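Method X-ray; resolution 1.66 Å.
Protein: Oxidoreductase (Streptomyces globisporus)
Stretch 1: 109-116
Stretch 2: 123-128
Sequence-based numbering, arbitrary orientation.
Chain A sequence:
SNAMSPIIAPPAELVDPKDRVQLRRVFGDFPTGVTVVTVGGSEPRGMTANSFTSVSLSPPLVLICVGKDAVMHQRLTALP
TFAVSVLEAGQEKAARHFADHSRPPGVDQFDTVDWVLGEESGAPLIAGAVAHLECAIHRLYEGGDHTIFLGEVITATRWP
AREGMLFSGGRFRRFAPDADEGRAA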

# COMPACT_ATOMS: atom_id res chain seq x y z
N GLN A 109 0.72 -5.23 26.36
CA GLN A 109 0.94 -5.67 24.99
C GLN A 109 2.39 -5.44 24.55
O GLN A 109 2.90 -6.10 23.64
N PHE A 110 3.07 -4.51 25.23
CA PHE A 110 4.40 -4.07 24.81
C PHE A 110 5.57 -4.65 25.62
O PHE A 110 6.73 -4.27 25.39
N ASP A 111 5.31 -5.54 26.57
CA ASP A 111 6.40 -6.08 27.39
C ASP A 111 7.19 -7.21 26.70
O ASP A 111 8.18 -7.71 27.25
N THR A 112 6.75 -7.59 25.51
CA THR A 112 7.41 -8.62 24.71
C THR A 112 8.45 -8.00 23.78
O THR A 112 9.44 -8.63 23.39
N VAL A 113 8.23 -6.73 23.45
CA VAL A 113 9.01 -6.05 22.45
C VAL A 113 9.84 -4.92 23.07
O VAL A 113 9.47 -4.38 24.12
N ASP A 114 10.96 -4.58 22.45
CA ASP A 114 11.70 -3.38 22.82
C ASP A 114 11.05 -2.20 22.11
O ASP A 114 10.68 -2.31 20.93
N TRP A 115 10.87 -1.10 22.82
CA TRP A 115 10.26 0.08 22.22
C TRP A 115 10.85 1.35 22.83
O TRP A 115 11.45 1.32 23.91
N VAL A 116 10.69 2.46 22.11
CA VAL A 116 11.09 3.76 22.62
C VAL A 116 9.89 4.69 22.49
O VAL A 116 9.08 4.55 21.56
N ALA A 123 3.30 7.61 21.53
CA ALA A 123 3.11 6.19 21.21
C ALA A 123 4.43 5.44 21.27
O ALA A 123 5.48 5.99 20.91
N PRO A 124 4.38 4.18 21.74
CA PRO A 124 5.59 3.36 21.69
C PRO A 124 6.02 3.12 20.24
O PRO A 124 5.19 2.79 19.40
N LEU A 125 7.30 3.30 19.96
CA LEU A 125 7.81 3.07 18.61
C LEU A 125 8.61 1.77 18.68
O LEU A 125 9.39 1.59 19.60
N ILE A 126 8.41 0.87 17.72
CA ILE A 126 9.02 -0.46 17.84
C ILE A 126 10.51 -0.42 17.52
O ILE A 126 10.91 0.01 16.44
N ALA A 127 11.34 -0.86 18.47
CA ALA A 127 12.79 -0.84 18.26
C ALA A 127 13.14 -1.83 17.16
O ALA A 127 12.46 -2.84 16.99
N GLY A 128 14.20 -1.53 16.41
CA GLY A 128 14.62 -2.42 15.34
C GLY A 128 13.95 -2.18 14.01
O GLY A 128 14.28 -2.84 13.02

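The two stretches meet as a short antiparallel pair of strands, with a loop leading into the first strand from which Phe 110 and Val 113 point toward the second stretch. Backbone hydrogen bonds set the register. Val 116 and Leu 125 form a hydrogen-bonded pair, Val 116 N donating to Leu 125 O at 3.0 Å and Leu 125 N to Val 116 O at 2.7 Å. Next along, Trp 115 and Ile 126 form a non-hydrogen-bonded pair, their CA atoms 4.6 Å apart; here Trp 115 CA comes within 3.1 Å of Leu 125 O in a CA-H...O contact. Beyond it, Ala 127 N donates to Asp 114 O at 2.9 Å. With the register set, the apolar side chains pack by shape.

The largest covered area belongs to Pro 124. Its compact ring, in the C-gamma exo pucker, points toward the first stretch and fills the corner formed by two aromatic side chains, with CB the atom nearest to each. Phe 110, with chi1 m and chi2 at -87°, offers a ring face to it: Pro 124 CG sits 3.8 Å from the centroid of the Phe 110 ring, only 13° off the normal, a CH-pi contact, and Pro 124 CB lies 3.6 Å from Phe 110 CE1. The indole of Trp 115, with chi1 p and chi2 at -87°, is broad enough to make the second wall and meets the same residue obliquely, Trp 115 CE3 approaching Pro 124 CB to 3.6 Å. Proline suits this place because its closed ring is a rigid bump with CH groups to set against the flat face of Phe 110.

Ile 126 shares a sheet face with Trp 115, but its end reaches nearer the first stretch than its CA-to-CB direction alone would suggest. Chi1 and chi2 are both m, bringing Ile 126 CD1 near the plane of the Phe 110 ring at its edge, 4.2 Å from Phe 110 CE1; a flat ring can thus serve the proline with a face and the isoleucine with an edge. Ile 126 CG2 makes the closest contact with Val 113, 3.6 Å from Val 113 CG2, while Ile 126 CD1 is also 4.4 Å from Val 113 CG2. Val 113, chi1 p and pointing toward the second stretch, supplies a short methyl knob that fits against it.

Val 116 and Leu 125 occupy the other face of the sheet. Val 116, short and branched with chi1 m, lies against its partner: Val 116 CG2 is 3.9 Å from Leu 125 CB, its closest approach. The longer leucine, chi1 m and chi2 t, also brings Leu 125 CD1 to 4.3 Å from Val 116 CG2.

At the far end the packing becomes thinner and more polar. The small methyl of Ala 127 points toward the first stretch and lies 3.7 Å, CB to CB, from Asp 114. Asp 114, chi1 m, leaves sideways and leads its carboxylate away from the contact, as suits a charged group in an exposed position. Water 1 joins the backbones here, donating to Ala 127 O at 2.8 Å and, over a longer 3.3 Å, to Asp 114 O.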

# COMPACT_ATOMS: atom_id res chain seq x y z
CB GLN A 109 -0.03 -4.94 24.04
CG GLN A 109 -0.16 -5.56 22.65
CD GLN A 109 -0.98 -4.69 21.69
OE1 GLN A 109 -1.18 -3.49 21.93
NE2 GLN A 109 -1.44 -5.28 20.60
CB PHE A 110 4.47 -2.54 24.84
CG PHE A 110 3.66 -1.87 23.77
CD1 PHE A 110 4.20 -1.65 22.51
CD2 PHE A 110 2.35 -1.46 24.03
CE1 PHE A 110 3.45 -1.03 21.52
CE2 PHE A 110 1.61 -0.82 23.04
CZ PHE A 110 2.15 -0.61 21.79
CB ASP A 111 5.93 -6.49 28.79
CG ASP A 111 4.76 -7.46 28.76
OD1 ASP A 111 4.61 -8.19 27.76
OD2 ASP A 111 4.00 -7.49 29.75
CB THR A 112 6.36 -9.42 23.89
OG1 THR A 112 5.83 -10.47 24.71
CG2 THR A 112 6.95 -10.02 22.62
CB VAL A 113 8.07 -5.50 21.34
CG1 VAL A 113 7.15 -4.44 21.90
CG2 VAL A 113 8.86 -4.97 20.17
CB ASP A 114 13.17 -3.52 22.43
CG ASP A 114 13.99 -4.27 23.46
OD1 ASP A 114 13.38 -4.82 24.41
OD2 ASP A 114 15.23 -4.30 23.33
CB TRP A 115 8.74 0.07 22.40
CG TRP A 115 8.29 -0.05 23.81
CD1 TRP A 115 8.09 -1.21 24.52
CD2 TRP A 115 7.97 1.02 24.71
NE1 TRP A 115 7.68 -0.92 25.80
CE2 TRP A 115 7.60 0.45 25.94
CE3 TRP A 115 7.97 2.42 24.59
CZ2 TRP A 115 7.23 1.21 27.05
CZ3 TRP A 115 7.60 3.18 25.69
CH2 TRP A 115 7.23 2.58 26.90
CB VAL A 116 12.30 4.34 21.83
CG1 VAL A 116 13.51 3.44 21.96
CG2 VAL A 116 11.96 4.55 20.37
CB ALA A 123 2.50 6.05 19.84
CB PRO A 124 5.14 2.04 22.34
CG PRO A 124 3.96 2.42 23.19
CD PRO A 124 3.26 3.49 22.41
CB LEU A 125 8.73 4.22 18.19
CG LEU A 125 8.12 5.61 18.32
CD1 LEU A 125 9.14 6.69 17.98
CD2 LEU A 125 6.95 5.72 17.39
CB ILE A 126 8.32 -1.48 16.92
CG1 ILE A 126 6.80 -1.46 17.14
CG2 ILE A 126 8.86 -2.89 17.18
CD1 ILE A 126 6.36 -1.66 18.57
CB ALA A 127 13.52 -1.20 19.56
O HOH W 1 11.89 -4.71 19.06